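Local coordinates for protein peptidase M28 (Shewanella amazonensis SB2B, PDB 3IIB) that probably acts as a secreted zinc-dependent carboxypeptidase or dipeptidase of family M28, with two zinc ions in its active site, at residues R112-T115 and L116-Q120; G157-A160 and A161-G165; P351-N354 and A355-A359. All coordinates share one frame; numbering follows the deposited sequence.

Contact 1. Residues R112-T115 and L116-Q120; sequences RFDT and LQDLQ
Thr115 and Asp118 meet where strand 106-113 ends and helix 116-120 begins. Thr115 OG1 accepts the backbone N-H of Asp118 (OG1-N 3.1 Å, N-H...O angle 162°), which makes Thr115 the N-cap. With chi1 at 65°, OG1 sits between its own backbone N and carbonyl carbon, turned to the helix end. Asp118 OD2 lies 2.9 Å from the same OG1, a weak hydrogen bond. Thr115 O is also used, taking Leu119 N at 3.1 Å, so the N-H groups of Asp118 and Leu119 both find acceptors on Thr115.

Asp118 OD2 comes within 3.8 Å of Asp114 OD2, the two carboxylate planes being 81° apart. One water donates to both oxygens and probably eases their repulsion. OD1, the other carboxylate oxygen of Asp114, takes Arg112 NH1 at 2.7 Å, within the guanidinium plane and nearly along its own C-O axis. Arg112 NH2 forms a salt bridge with Asp135 and NE a hydrogen bond to Asn210.

Next to these polar groups, Leu119 CD1 rests over one face of the Phe113 ring in a CH-pi contact, 3.9 Å from its centroid. Leu119 CA lies over a face too, 3.6 Å from Phe113 CD1. An alanine in place of Phe113 would remove the ring and would probably leave Leu119 CD1 without its flat partner, opening a gap beside Leu127. The whole is a helix N-cap at a strand-to-helix turn, the first corner of the beta-alpha-beta unit formed by strand 106-113, helix 116-120 and strand 131-134.

Contact 2. Residues G157-A160 and A161-G165; sequences GAVA and AAEKG
Val159 carries CG1 anti to its backbone N (chi1 172°), and Glu163, one turn later, carries CG anti to its carbonyl carbon (chi1 -69°); together these torsions bring the methyl beside the acid. Val159 CG1 lies 4.0 Å from Glu163 CD, the two side chains meeting at a slant. Beyond CG the glutamate chain is extended, so its carboxylate passes along the helix flank, with OE1 3.7 Å from Ala160 CA. The aliphatic part is closer to the valine's carbonyl than to its side chain: Glu163 CG stands 3.2 Å from Val159 O.

That carbonyl is already taken by Glu163 N at 3.0 Å, and Gly157 O and Ala158 O receive Ala161 N and Ala162 N in the same i to i+4 pattern.

At the end of the helix the pattern tightens. Lys164 N reaches back to Ala161 O, and Gly165 N bonds Ala162 O at 2.9 Å. Gly165, with its positive phi of 103°, closes the helix in a Schellman motif. With these backbone angles a CB would collide with the carbonyl oxygen of Lys164, which accounts for the glycine. Lys164, bent at chi2, lays CG 3.3 Å from Ala160 O and sends NZ to the carbonyl oxygens of Ala122 and Gln120.

The small residues let the helix lie close to its surroundings: Ala160 and Ala161 pack on helix 116-120, while Ala158 and Ala162 touch Met187 and Val193 in loops, and the turn at Gly165 leads the chain from helix 145-163 toward strand 168-172.

Contact 3. Residues P351-N354 and A355-A359; sequences PVIN and AMKVA
Ile353 and Lys357 run alongside each other in one direction at the C-terminal end of helix 346-355, where the alpha-helix gives way to a 3-10 segment at 357-359 within the peptidase family M28 region. Ile353 CG2 is anti to the backbone N and faces the end of the lysine, whose chain runs extended through chi2 and chi3 and then bends at chi4. Its ammonium has a weak, long ion pair with Glu360. Asn354 stands roughly perpendicular to Lys357. Both residues occur in two conformers, so these side-chain details hold for one of them and are tentative.

The change of helix type is written in the backbone bonds. Ala355 N still reaches Pro351 O, and Met356 N reaches Val352 O with a weak second bond to Ile353 O. Lys357 N, however, bonds Asn354 O at 3.0 Å, lying 66° out of that carbonyl's plane.

Met356, present as selenomethionine, is folded at chi2 (-58°) and chi3 (-50°). It packs on Ile340 and Trp342 of strand 337-343 and on Val429 of helix 413-432; SE turns off from residues 351-354, while CG of Met356 stays 3.6 Å from Val352 O.

In the fold
Contacts 1 and 2 are neighbours, their centres 10 Å apart, in successive beta-alpha-beta units that share strand 131-134. They meet directly: Leu119 CD2 lies 3.8 Å from Gly157 O, and Gln120 CG packs 3.8 Å from Ala160 CB. Contact 3 stands apart, about 48 Å centre to centre from contact 2 and on the opposite side of the chain's centre. All three are partly buried and lie away from the zinc site. Contact 1 begins a helix with side-chain capping and charged side chains, whereas contacts 2 and 3 end helices through backbone bonds, one by a Schellman turn at glycine, the other by passing into a 3-10 segment.

Contact 1. Residues R112-T115 and L116-Q120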
# COMPACT_ATOMS: atom_id res chain seq x y z
N ARG A 112 12.55 -10.49 -20.16
CA ARG A 112 11.29 -10.82 -19.53
C ARG A 112 10.83 -12.23 -19.89
O ARG A 112 10.92 -12.65 -21.03
CB ARG A 112 10.21 -9.82 -19.99
CG ARG A 112 8.85 -10.06 -19.35
CD ARG A 112 7.76 -9.15 -19.95
NE ARG A 112 6.45 -9.55 -19.45
CZ ARG A 112 5.82 -10.68 -19.79
NH1 ARG A 112 6.31 -11.48 -20.73
NH2 ARG A 112 4.65 -10.99 -19.23
N PHE A 113 10.31 -12.93 -18.88
CA PHE A 113 9.72 -14.26 -19.02
C PHE A 113 8.33 -14.24 -18.41
O PHE A 113 8.13 -13.59 -17.39
CB PHE A 113 10.63 -15.30 -18.33
CG PHE A 113 11.97 -15.41 -18.99
CD1 PHE A 113 12.14 -16.23 -20.11
CD2 PHE A 113 13.04 -14.60 -18.58
CE1 PHE A 113 13.36 -16.26 -20.80
CE2 PHE A 113 14.26 -14.63 -19.26
CZ PHE A 113 14.42 -15.46 -20.35
N ASP A 114 7.36 -14.87 -19.08
CA ASP A 114 6.01 -14.94 -18.55
C ASP A 114 5.97 -15.68 -17.21
O ASP A 114 5.18 -15.34 -16.36
CB ASP A 114 5.07 -15.68 -19.47
CG ASP A 114 4.83 -15.01 -20.81
OD1 ASP A 114 5.04 -13.80 -20.97
OD2 ASP A 114 4.38 -15.73 -21.72
N THR A 115 6.81 -16.70 -17.06
CA THR A 115 6.74 -17.62 -15.93
C THR A 115 8.12 -18.23 -15.70
O THR A 115 8.98 -18.15 -16.57
CB THR A 115 5.77 -18.80 -16.21
OG1 THR A 115 6.30 -19.59 -17.30
CG2 THR A 115 4.35 -18.29 -16.58
N LEU A 116 8.32 -18.80 -14.51
CA LEU A 116 9.47 -19.66 -14.22
C LEU A 116 9.69 -20.73 -15.30
O LEU A 116 10.82 -20.92 -15.75
CB LEU A 116 9.30 -20.33 -12.84
CG LEU A 116 10.37 -21.38 -12.48
CD1 LEU A 116 11.78 -20.77 -12.30
CD2 LEU A 116 9.94 -22.16 -11.23
N GLN A 117 8.63 -21.41 -15.73
CA GLN A 117 8.78 -22.44 -16.77
C GLN A 117 9.39 -21.89 -18.05
O GLN A 117 10.26 -22.50 -18.64
CB GLN A 117 7.44 -23.11 -17.08
CG GLN A 117 7.57 -24.38 -17.96
CD GLN A 117 8.52 -25.44 -17.36
OE1 GLN A 117 9.64 -25.65 -17.85
NE2 GLN A 117 8.07 -26.12 -16.30
N ASP A 118 8.95 -20.70 -18.46
CA ASP A 118 9.51 -20.04 -19.63
C ASP A 118 10.99 -19.72 -19.47
O ASP A 118 11.79 -19.94 -20.37
CB ASP A 118 8.71 -18.78 -19.96
CG ASP A 118 7.32 -19.12 -20.47
OD1 ASP A 118 7.21 -20.02 -21.33
OD2 ASP A 118 6.34 -18.51 -20.02
N LEU A 119 11.36 -19.28 -18.28
CA LEU A 119 12.76 -19.03 -17.95
C LEU A 119 13.56 -20.34 -18.02
O LEU A 119 14.65 -20.38 -18.60
CB LEU A 119 12.85 -18.42 -16.56
CG LEU A 119 14.24 -18.25 -15.99
CD1 LEU A 119 15.18 -17.47 -16.96
CD2 LEU A 119 14.13 -17.57 -14.60
N GLN A 120 12.98 -21.40 -17.44
CA GLN A 120 13.63 -22.72 -17.45
C GLN A 120 13.83 -23.26 -18.88
O GLN A 120 14.79 -23.98 -19.15
CB GLN A 120 12.84 -23.72 -16.60
CG GLN A 120 12.96 -23.49 -15.10
CD GLN A 120 11.97 -24.28 -14.27
OE1 GLN A 120 10.82 -24.49 -14.66
NE2 GLN A 120 12.41 -24.69 -13.06
O HOH W 1 3.93 -18.60 -21.35

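Contact 2. Residues G157-A160 and A161-G165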
# COMPACT_ATOMS: atom_id res chain seq x y z
N GLY A 157 13.56 -19.20 -9.04
CA GLY A 157 13.90 -18.35 -10.17
C GLY A 157 15.37 -18.03 -10.23
O GLY A 157 15.94 -18.00 -11.29
N ALA A 158 16.00 -17.74 -9.10
CA ALA A 158 17.40 -17.34 -9.13
C ALA A 158 18.29 -18.49 -9.67
O ALA A 158 19.27 -18.26 -10.40
CB ALA A 158 17.88 -16.82 -7.73
N VAL A 159 17.94 -19.72 -9.32
CA VAL A 159 18.67 -20.86 -9.85
C VAL A 159 18.50 -20.97 -11.37
O VAL A 159 19.47 -21.04 -12.12
CB VAL A 159 18.28 -22.15 -9.17
CG1 VAL A 159 18.94 -23.38 -9.90
CG2 VAL A 159 18.67 -22.12 -7.70
N ALA A 160 17.25 -20.96 -11.81
CA ALA A 160 16.96 -21.10 -13.24
C ALA A 160 17.61 -19.97 -14.07
O ALA A 160 18.12 -20.22 -15.15
CB ALA A 160 15.44 -21.15 -13.48
N ALA A 161 17.60 -18.75 -13.54
CA ALA A 161 18.19 -17.63 -14.24
C ALA A 161 19.71 -17.76 -14.31
O ALA A 161 20.30 -17.57 -15.36
CB ALA A 161 17.81 -16.31 -13.58
N ALA A 162 20.35 -18.12 -13.20
CA ALA A 162 21.82 -18.33 -13.20
C ALA A 162 22.28 -19.42 -14.17
O ALA A 162 23.31 -19.25 -14.83
CB ALA A 162 22.36 -18.64 -11.79
N GLU A 163 21.49 -20.47 -14.29
CA GLU A 163 21.74 -21.55 -15.26
C GLU A 163 21.82 -21.07 -16.68
O GLU A 163 22.54 -21.65 -17.49
CB GLU A 163 20.70 -22.68 -15.12
CG GLU A 163 20.87 -23.42 -13.83
CD GLU A 163 19.83 -24.51 -13.63
OE1 GLU A 163 18.65 -24.33 -14.04
OE2 GLU A 163 20.19 -25.55 -13.04
N LYS A 164 21.13 -19.97 -16.97
CA LYS A 164 21.11 -19.38 -18.32
C LYS A 164 22.07 -18.25 -18.48
O LYS A 164 22.14 -17.65 -19.56
CB LYS A 164 19.71 -18.90 -18.66
CG LYS A 164 18.67 -19.90 -18.38
CD LYS A 164 18.71 -21.09 -19.32
CE LYS A 164 17.73 -22.17 -18.86
NZ LYS A 164 17.78 -23.36 -19.75
N GLY A 165 22.85 -17.96 -17.44
CA GLY A 165 23.89 -16.94 -17.48
C GLY A 165 23.56 -15.62 -16.78
O GLY A 165 24.41 -14.75 -16.72

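Contact 3. Residues P351-N354 and A355-A359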
# COMPACT_ATOMS: atom_id res chain seq x y z
N PRO A 351 -18.10 -39.69 10.49
CA PRO A 351 -18.22 -39.31 11.93
C PRO A 351 -17.64 -37.97 12.29
O PRO A 351 -18.29 -37.23 13.01
CB PRO A 351 -17.49 -40.46 12.67
CG PRO A 351 -17.82 -41.62 11.85
CD PRO A 351 -17.80 -41.12 10.37
N VAL A 352 -16.48 -37.59 11.75
CA VAL A 352 -15.88 -36.27 12.08
C VAL A 352 -16.60 -35.11 11.40
O VAL A 352 -16.78 -34.06 11.99
CB VAL A 352 -14.34 -36.22 11.86
CG1 VAL A 352 -13.65 -37.23 12.81
CG2 VAL A 352 -13.95 -36.46 10.38
N ILE A 353 -17.09 -35.32 10.17
CA ILE A 353 -17.94 -34.32 9.52
C ILE A 353 -19.14 -34.05 10.43
O ILE A 353 -19.45 -32.89 10.71
CB ILE A 353 -18.43 -34.82 8.16
CG1 ILE A 353 -17.30 -34.81 7.11
CG2 ILE A 353 -19.67 -34.01 7.70
CD1 ILE A 353 -17.70 -35.64 5.88
N ASN A 354 -19.79 -35.12 10.88
CA ASN A 354 -20.97 -34.99 11.75
C ASN A 354 -20.62 -34.26 13.06
O ASN A 354 -21.35 -33.35 13.49
CB ASN A 354 -21.56 -36.40 11.99
CG ASN A 354 -22.88 -36.39 12.81
OD1 ASN A 354 -23.82 -35.67 12.50
ND2 ASN A 354 -22.92 -37.22 13.84
N ALA A 355 -19.51 -34.65 13.68
CA ALA A 355 -19.07 -34.00 14.92
C ALA A 355 -18.91 -32.52 14.72
O ALA A 355 -19.19 -31.74 15.63
CB ALA A 355 -17.73 -34.58 15.43
N MSE A 356 -18.40 -32.10 13.55
CA MSE A 356 -18.14 -30.68 13.37
C MSE A 356 -19.30 -29.94 12.75
O MSE A 356 -19.16 -28.79 12.38
CB MSE A 356 -16.86 -30.46 12.59
CG MSE A 356 -15.61 -30.90 13.38
SE MSE A 356 -15.44 -30.00 15.06
CE MSE A 356 -15.64 -28.24 14.62
N LYS A 357 -20.47 -30.58 12.64
CA LYS A 357 -21.63 -29.84 12.15
C LYS A 357 -22.02 -28.78 13.16
O LYS A 357 -22.77 -27.88 12.83
CB LYS A 357 -22.77 -30.78 11.78
CG LYS A 357 -22.55 -31.36 10.38
CD LYS A 357 -23.60 -32.38 9.97
CE LYS A 357 -23.32 -32.94 8.58
NZ LYS A 357 -22.66 -31.96 7.67
N VAL A 358 -21.46 -28.86 14.37
CA VAL A 358 -21.63 -27.80 15.35
C VAL A 358 -21.17 -26.42 14.82
O VAL A 358 -21.67 -25.38 15.29
CB VAL A 358 -20.96 -28.15 16.69
CG1 VAL A 358 -19.42 -28.21 16.59
CG2 VAL A 358 -21.38 -27.18 17.74
N ALA A 359 -20.22 -26.41 13.87
CA ALA A 359 -19.68 -25.18 13.29
C ALA A 359 -20.46 -24.67 12.07
O ALA A 359 -20.18 -23.58 11.58
CB ALA A 359 -18.17 -25.35 12.91